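Local coordinates for protein chaperone SycD (Yersinia enterocolitica, PDB 2VGX) that serves as a type III secretion chaperone for translocator proteins and probably modulates expression of the yop operon, at residues H94-L99 with A106-G111; Q45-L50 with S55-G60. One frame throughout, in Å; residues are numbered along the deposited sequence.

Contact 1 (H94-L99 with A106-G111); sequences HAAECL and AEAESG
Ala-96 and Ala-108 meet where two antiparallel helices lie almost alongside, the axes of 94-99 and 106-111 running at 167° and closing to 8.1 Å, with the CA atoms of this pair 4.1 Å apart. The approach is made by small residues. The methyl of Ala-96 rests on the backbone of the partner helix, CB lying 3.5 Å from Ala-108 O, and reciprocally Ala-108 CB comes to 3.6 Å from Ala-96 O. The two methyls thus sit beside each other's carbonyls, their CB atoms 4.4 Å apart. Gly-111, which brings no side chain, lies beside the alanine pair.

Leu-99 is the one large apolar group reaching across. Its CB packs on Ala-108 CB at 4.0 Å, while CG, anti to the carbonyl carbon (chi1 -76°), carries CD1 over the peptide between Glu-107 and Ala-108, with CD1 3.8 Å from Glu-107 C. CD1 also lies against Glu-107 CB, the aliphatic root of a chain that bends at chi2 (87°) and takes its carboxylate away from the seam.

On the far flank of helix 94-99, His-94 ND1 donates to Glu-97 OE1 at 2.8 Å, nearly straight and in the imidazole plane, although it meets the carboxylate from above its plane. Gln-66 binds the same oxygen, and the two bonds together restrain the Glu-97 side chain. Cys-98 faces helix 71-84, and Glu-109 touches Leu-136 of helix 128-138.

No hydrogen bond spans this antiparallel helical hairpin, which is consistent with the tetratricopeptide-repeat architecture of the protein. Van der Waals contact joins it: the small Ala-96 and Ala-108 probably allow the close CA approach, and the His-94 and Glu-97 side-chain hydrogen bonds lie on the side of helix 94-99 turned from the partner.

Contact 2 (Q45-L50 with S55-G60); sequences QALCVL and SRFFLG
Cys-48 is the bump here: its side chain enters the hollow between Phe-57 and Phe-58, where helices 45-50 and 55-60 run antiparallel, axes 8.7 Å apart. SG stands over the centre of the Phe-58 ring, 3.6 Å from its centroid and 9° off the normal, a sulfur-aromatic contact. The same sulfur rests 3.6 Å from Phe-57 CB, filling the angle where the two phenylalanines leave the helix.

The Phe-57 ring lies under Leu-47 CB and CD1, the CB 3.8 Å from its centroid in a CH-pi contact, and the two side chains cross at about a right angle. With CG anti to the carbonyl carbon (chi1 -55°), the ring leans onto the Leu-47 backbone and brings CD2 to 3.3 Å from Leu-47 O. Leu-21 of helix 18-33 packs on both Leu-47 and Phe-57, while Tyr-80 meets the Phe-58 ring. The outer side of helix 45-50, including Val-49, packs on another protein chain.

All four touching residues of this helix pair, set across a short turn with 45-50 in a tetratricopeptide repeat, are buried. Sulfur, aliphatic carbon and aromatic faces hold these helices by dispersion and shape, without a hydrogen bond.

How the contacts relate
From the N terminus the chain passes through helices 7-14 and 18-33 before contact 2 closes the short turn between helices 44-50 and 55-67. Helices 71-84 and 90-100 follow, and contact 1 closes the turn between helices 90-100 and 105-119. The two are in series, neither nested nor crossed, with centres 21 Å apart. Helix 55-67 bridges them: Leu-59 packs on Phe-91 of helix 90-100, and Gln-66 binds Glu-97. Contact 2 lies nearer the centre of the chain, tied to helix 18-33 and to another protein chain; contact 1 lies farther out, between helices 71-84 and 128-138, consistent with a tetratricopeptide-repeat array.

Contact 1 (H94-L99 with A106-G111)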
ATOM      1  N   HIS B  94      14.308 -12.309  17.257  1.00 10.85           N
ATOM      2  CA  HIS B  94      14.076 -10.881  17.537  1.00 11.56           C
ATOM      3  C   HIS B  94      13.119 -10.641  18.688  1.00 11.50           C
ATOM      4  O   HIS B  94      13.347  -9.738  19.489  1.00 12.78           O
ATOM      5  CB  HIS B  94      13.755 -10.074  16.276  1.00 11.58           C
ATOM      6  CG  HIS B  94      14.881 -10.050  15.286  1.00 14.55           C
ATOM      7  ND1 HIS B  94      16.142  -9.594  15.602  1.00 11.40           N
ATOM      8  CD2 HIS B  94      14.934 -10.435  13.990  1.00 14.76           C
ATOM      9  CE1 HIS B  94      16.925  -9.711  14.545  1.00 15.50           C
ATOM     10  NE2 HIS B  94      16.215 -10.218  13.553  1.00 15.95           N
ATOM     11  N   ALA B  95      12.076 -11.464  18.817  1.00  9.01           N
ATOM     12  CA  ALA B  95      11.206 -11.371  19.985  1.00  9.67           C
ATOM     13  C   ALA B  95      11.990 -11.628  21.287  1.00 11.45           C
ATOM     14  O   ALA B  95      11.751 -10.945  22.278  1.00 13.35           O
ATOM     15  CB  ALA B  95      10.033 -12.352  19.889  1.00 10.78           C
ATOM     16  N   ALA B  96      12.875 -12.629  21.290  1.00 10.99           N
ATOM     17  CA  ALA B  96      13.730 -12.886  22.469  1.00 12.02           C
ATOM     18  C   ALA B  96      14.505 -11.620  22.840  1.00 12.40           C
ATOM     19  O   ALA B  96      14.623 -11.281  24.010  1.00 16.20           O
ATOM     20  CB  ALA B  96      14.662 -14.046  22.205  1.00 10.04           C
ATOM     21  N   GLU B  97      15.016 -10.917  21.831  1.00 14.44           N
ATOM     22  CA  GLU B  97      15.780  -9.685  22.034  1.00 16.91           C
ATOM     23  C   GLU B  97      14.943  -8.610  22.699  1.00 15.94           C
ATOM     24  O   GLU B  97      15.405  -7.936  23.617  1.00 14.02           O
ATOM     25  CB  GLU B  97      16.363  -9.164  20.704  1.00 16.88           C
ATOM     26  CG  GLU B  97      17.565  -9.941  20.110  1.00 19.19           C
ATOM     27  CD  GLU B  97      18.136  -9.228  18.903  1.00 21.12           C
ATOM     28  OE1 GLU B  97      17.349  -8.793  18.008  1.00 23.57           O
ATOM     29  OE2 GLU B  97      19.372  -9.060  18.847  1.00 23.75           O
ATOM     30  N   CYS B  98      13.703  -8.427  22.234  1.00 13.88           N
ATOM     31  CA  CYS B  98      12.779  -7.469  22.859  1.00 13.76           C
ATOM     32  C   CYS B  98      12.350  -7.904  24.276  1.00 14.51           C
ATOM     33  O   CYS B  98      12.193  -7.060  25.172  1.00 14.70           O
ATOM     34  CB  CYS B  98      11.522  -7.299  21.974  1.00 12.20           C
ATOM     35  SG  CYS B  98      11.956  -6.750  20.306  1.00 15.14           S
ATOM     36  N   LEU B  99      12.131  -9.209  24.469  1.00 13.98           N
ATOM     37  CA  LEU B  99      11.752  -9.750  25.784  1.00 13.69           C
ATOM     38  C   LEU B  99      12.793  -9.482  26.890  1.00 14.46           C
ATOM     39  O   LEU B  99      12.452  -9.261  28.061  1.00 16.79           O
ATOM     40  CB  LEU B  99      11.466 -11.243  25.676  1.00 14.35           C
ATOM     41  CG  LEU B  99      10.108 -11.548  25.027  1.00 12.45           C
ATOM     42  CD1 LEU B  99       9.954 -13.004  24.618  1.00 13.27           C
ATOM     43  CD2 LEU B  99       8.978 -11.117  25.937  1.00 14.06           C
ATOM     44  N   ALA B 106      12.985 -15.820  31.200  1.00 17.34           N
ATOM     45  CA  ALA B 106      12.468 -17.172  30.910  1.00 15.72           C
ATOM     46  C   ALA B 106      11.787 -17.175  29.535  1.00 15.41           C
ATOM     47  O   ALA B 106      11.971 -18.099  28.726  1.00 14.18           O
ATOM     48  CB  ALA B 106      11.494 -17.565  31.964  1.00 15.45           C
ATOM     49  N   GLU B 107      11.016 -16.118  29.279  1.00 14.82           N
ATOM     50  CA  GLU B 107      10.308 -15.960  28.001  1.00 14.64           C
ATOM     51  C   GLU B 107      11.312 -15.822  26.852  1.00 15.06           C
ATOM     52  O   GLU B 107      11.174 -16.457  25.797  1.00 12.60           O
ATOM     53  CB  GLU B 107       9.360 -14.755  28.089  1.00 17.31           C
ATOM     54  CG  GLU B 107       8.202 -14.933  29.038  1.00 22.29           C
ATOM     55  CD  GLU B 107       8.481 -14.546  30.513  1.00 25.10           C
ATOM     56  OE1 GLU B 107       9.653 -14.371  30.957  1.00 25.50           O
ATOM     57  OE2 GLU B 107       7.473 -14.418  31.240  1.00 27.72           O
ATOM     58  N   ALA B 108      12.335 -14.985  27.047  1.00 14.93           N
ATOM     59  CA  ALA B 108      13.420 -14.840  26.080  1.00 13.04           C
ATOM     60  C   ALA B 108      14.131 -16.162  25.842  1.00 13.33           C
ATOM     61  O   ALA B 108      14.478 -16.476  24.734  1.00 13.54           O
ATOM     62  CB  ALA B 108      14.452 -13.813  26.570  1.00 13.41           C
ATOM     63  N   GLU B 109      14.375 -16.907  26.901  1.00 14.00           N
ATOM     64  CA  GLU B 109      15.049 -18.201  26.774  1.00 16.01           C
ATOM     65  C   GLU B 109      14.221 -19.220  25.942  1.00 14.77           C
ATOM     66  O   GLU B 109      14.767 -19.920  25.079  1.00 13.16           O
ATOM     67  CB  GLU B 109      15.328 -18.759  28.167  1.00 17.77           C
ATOM     68  CG  GLU B 109      16.304 -19.914  28.168  1.00 23.83           C
ATOM     69  CD  GLU B 109      16.535 -20.458  29.558  1.00 26.28           C
ATOM     70  OE1 GLU B 109      15.561 -20.959  30.142  1.00 28.71           O
ATOM     71  OE2 GLU B 109      17.686 -20.386  30.056  1.00 28.72           O
ATOM     72  N   SER B 110      12.922 -19.313  26.204  1.00 13.62           N
ATOM     73  CA  SER B 110      12.064 -20.192  25.356  1.00 14.46           C
ATOM     74  C   SER B 110      12.128 -19.799  23.871  1.00 11.19           C
ATOM     75  O   SER B 110      12.183 -20.668  23.009  1.00 13.01           O
ATOM     76  CB  SER B 110      10.608 -20.196  25.814  1.00 14.89           C
ATOM     77  OG  SER B 110      10.498 -20.600  27.170  1.00 19.48           O
ATOM     78  N   GLY B 111      12.140 -18.498  23.579  1.00 11.79           N
ATOM     79  CA  GLY B 111      12.264 -17.997  22.200  1.00 10.56           C
ATOM     80  C   GLY B 111      13.585 -18.400  21.551  1.00 11.34           C
ATOM     81  O   GLY B 111      13.614 -18.866  20.421  1.00  7.98           O
TER

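Contact 2 (Q45-L50 with S55-G60)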
ATOM      1  N   GLN B  45       3.540  -0.938   7.961  1.00  6.57           N
ATOM      2  CA  GLN B  45       2.200  -1.022   8.526  1.00  9.71           C
ATOM      3  C   GLN B  45       1.094  -1.076   7.437  1.00  9.05           C
ATOM      4  O   GLN B  45       0.146  -1.885   7.542  1.00  7.28           O
ATOM      5  CB  GLN B  45       1.941   0.143   9.451  1.00 13.51           C
ATOM      6  CG  GLN B  45       0.618   0.035  10.116  1.00 19.26           C
ATOM      7  CD  GLN B  45       0.412   1.117  11.143  1.00 23.48           C
ATOM      8  OE1 GLN B  45       0.787   2.277  10.927  1.00 25.50           O
ATOM      9  NE2 GLN B  45      -0.191   0.750  12.264  1.00 24.75           N
ATOM     10  N   ALA B  46       1.186  -0.225   6.411  1.00  8.02           N
ATOM     11  CA  ALA B  46       0.221  -0.274   5.286  1.00  7.99           C
ATOM     12  C   ALA B  46       0.298  -1.620   4.560  1.00  7.50           C
ATOM     13  O   ALA B  46      -0.724  -2.179   4.169  1.00  7.86           O
ATOM     14  CB  ALA B  46       0.484   0.880   4.270  1.00  8.26           C
ATOM     15  N   LEU B  47       1.510  -2.157   4.422  1.00  6.53           N
ATOM     16  CA  LEU B  47       1.717  -3.436   3.734  1.00  6.38           C
ATOM     17  C   LEU B  47       1.052  -4.581   4.522  1.00  8.54           C
ATOM     18  O   LEU B  47       0.414  -5.457   3.927  1.00  8.36           O
ATOM     19  CB  LEU B  47       3.216  -3.711   3.521  1.00  3.93           C
ATOM     20  CG  LEU B  47       3.927  -2.862   2.433  1.00  5.96           C
ATOM     21  CD1 LEU B  47       5.454  -3.044   2.472  1.00  5.25           C
ATOM     22  CD2 LEU B  47       3.360  -3.234   1.059  1.00  5.52           C
ATOM     23  N   CYS B  48       1.195  -4.547   5.851  1.00  5.34           N
ATOM     24  CA  CYS B  48       0.604  -5.576   6.727  1.00  5.98           C
ATOM     25  C   CYS B  48      -0.918  -5.572   6.601  1.00  7.51           C
ATOM     26  O   CYS B  48      -1.547  -6.632   6.665  1.00  9.24           O
ATOM     27  CB  CYS B  48       0.985  -5.344   8.172  1.00  4.46           C
ATOM     28  SG  CYS B  48       2.714  -5.783   8.553  1.00  8.09           S
ATOM     29  N   VAL B  49      -1.498  -4.393   6.428  1.00  4.83           N
ATOM     30  CA  VAL B  49      -2.951  -4.266   6.203  1.00  7.44           C
ATOM     31  C   VAL B  49      -3.413  -4.806   4.855  1.00  9.89           C
ATOM     32  O   VAL B  49      -4.490  -5.476   4.757  1.00  8.76           O
ATOM     33  CB  VAL B  49      -3.398  -2.813   6.441  1.00  8.26           C
ATOM     34  CG1 VAL B  49      -4.877  -2.598   6.087  1.00  9.61           C
ATOM     35  CG2 VAL B  49      -3.143  -2.452   7.922  1.00  6.55           C
ATOM     36  N   LEU B  50      -2.607  -4.518   3.825  1.00  7.88           N
ATOM     37  CA  LEU B  50      -2.900  -4.943   2.455  1.00  7.66           C
ATOM     38  C   LEU B  50      -2.742  -6.434   2.247  1.00  8.00           C
ATOM     39  O   LEU B  50      -3.508  -7.023   1.484  1.00  9.55           O
ATOM     40  CB  LEU B  50      -2.091  -4.127   1.435  1.00  7.30           C
ATOM     41  CG  LEU B  50      -2.447  -2.627   1.337  1.00  8.48           C
ATOM     42  CD1 LEU B  50      -1.239  -1.742   0.876  1.00  8.81           C
ATOM     43  CD2 LEU B  50      -3.709  -2.388   0.480  1.00  9.79           C
ATOM     44  N   SER B  55       4.449 -12.885   5.837  1.00  5.67           N
ATOM     45  CA  SER B  55       5.365 -12.791   6.990  1.00  6.21           C
ATOM     46  C   SER B  55       6.465 -11.719   6.806  1.00  6.22           C
ATOM     47  O   SER B  55       6.945 -11.152   7.799  1.00  7.02           O
ATOM     48  CB  SER B  55       6.018 -14.165   7.257  1.00  8.40           C
ATOM     49  OG  SER B  55       6.859 -14.551   6.168  1.00  9.33           O
ATOM     50  N   ARG B  56       6.879 -11.455   5.556  1.00  6.52           N
ATOM     51  CA  ARG B  56       7.907 -10.447   5.251  1.00  8.48           C
ATOM     52  C   ARG B  56       7.555  -9.075   5.805  1.00  6.87           C
ATOM     53  O   ARG B  56       8.421  -8.351   6.303  1.00  5.84           O
ATOM     54  CB  ARG B  56       8.126 -10.288   3.733  1.00  8.11           C
ATOM     55  CG  ARG B  56       8.650 -11.537   3.011  1.00 13.39           C
ATOM     56  CD  ARG B  56       8.773 -11.215   1.515  1.00 12.95           C
ATOM     57  NE  ARG B  56       7.484 -10.834   0.924  1.00 14.79           N
ATOM     58  CZ  ARG B  56       7.357 -10.142  -0.215  1.00 17.53           C
ATOM     59  NH1 ARG B  56       8.452  -9.749  -0.903  1.00 13.48           N
ATOM     60  NH2 ARG B  56       6.137  -9.836  -0.678  1.00 14.74           N
ATOM     61  N   PHE B  57       6.273  -8.734   5.730  1.00  6.34           N
ATOM     62  CA  PHE B  57       5.774  -7.428   6.209  1.00  5.91           C
ATOM     63  C   PHE B  57       5.787  -7.301   7.718  1.00  6.39           C
ATOM     64  O   PHE B  57       6.046  -6.187   8.229  1.00  5.07           O
ATOM     65  CB  PHE B  57       4.371  -7.141   5.638  1.00  5.58           C
ATOM     66  CG  PHE B  57       4.299  -7.220   4.116  1.00  6.14           C
ATOM     67  CD1 PHE B  57       5.454  -7.066   3.326  1.00  6.79           C
ATOM     68  CD2 PHE B  57       3.069  -7.445   3.480  1.00  7.65           C
ATOM     69  CE1 PHE B  57       5.380  -7.145   1.933  1.00  6.36           C
ATOM     70  CE2 PHE B  57       2.969  -7.513   2.084  1.00  4.77           C
ATOM     71  CZ  PHE B  57       4.128  -7.357   1.297  1.00  6.59           C
ATOM     72  N   PHE B  58       5.497  -8.411   8.425  1.00  3.74           N
ATOM     73  CA  PHE B  58       5.512  -8.401   9.916  1.00  5.73           C
ATOM     74  C   PHE B  58       6.913  -8.422  10.449  1.00  5.84           C
ATOM     75  O   PHE B  58       7.166  -7.868  11.532  1.00  5.59           O
ATOM     76  CB  PHE B  58       4.629  -9.512  10.519  1.00  4.56           C
ATOM     77  CG  PHE B  58       3.172  -9.314  10.143  1.00  5.52           C
ATOM     78  CD1 PHE B  58       2.353  -8.547  10.956  1.00  5.32           C
ATOM     79  CD2 PHE B  58       2.668  -9.802   8.920  1.00  3.65           C
ATOM     80  CE1 PHE B  58       1.018  -8.302  10.574  1.00  5.57           C
ATOM     81  CE2 PHE B  58       1.344  -9.562   8.551  1.00  7.33           C
ATOM     82  CZ  PHE B  58       0.531  -8.815   9.398  1.00  6.22           C
ATOM     83  N   LEU B  59       7.824  -9.039   9.689  1.00  4.53           N
ATOM     84  CA  LEU B  59       9.244  -8.949  10.048  1.00  6.32           C
ATOM     85  C   LEU B  59       9.709  -7.482   9.954  1.00  6.10           C
ATOM     86  O   LEU B  59      10.356  -6.972  10.867  1.00  8.38           O
ATOM     87  CB  LEU B  59      10.096  -9.842   9.147  1.00  6.88           C
ATOM     88  CG  LEU B  59      11.616  -9.873   9.463  1.00 11.28           C
ATOM     89  CD1 LEU B  59      11.875 -10.366  10.939  1.00  8.59           C
ATOM     90  CD2 LEU B  59      12.387 -10.708   8.410  1.00 10.95           C
ATOM     91  N   GLY B  60       9.357  -6.789   8.874  1.00  8.14           N
ATOM     92  CA  GLY B  60       9.797  -5.409   8.706  1.00  7.45           C
ATOM     93  C   GLY B  60       9.150  -4.497   9.735  1.00  8.58           C
ATOM     94  O   GLY B  60       9.794  -3.560  10.266  1.00 10.18           O
TER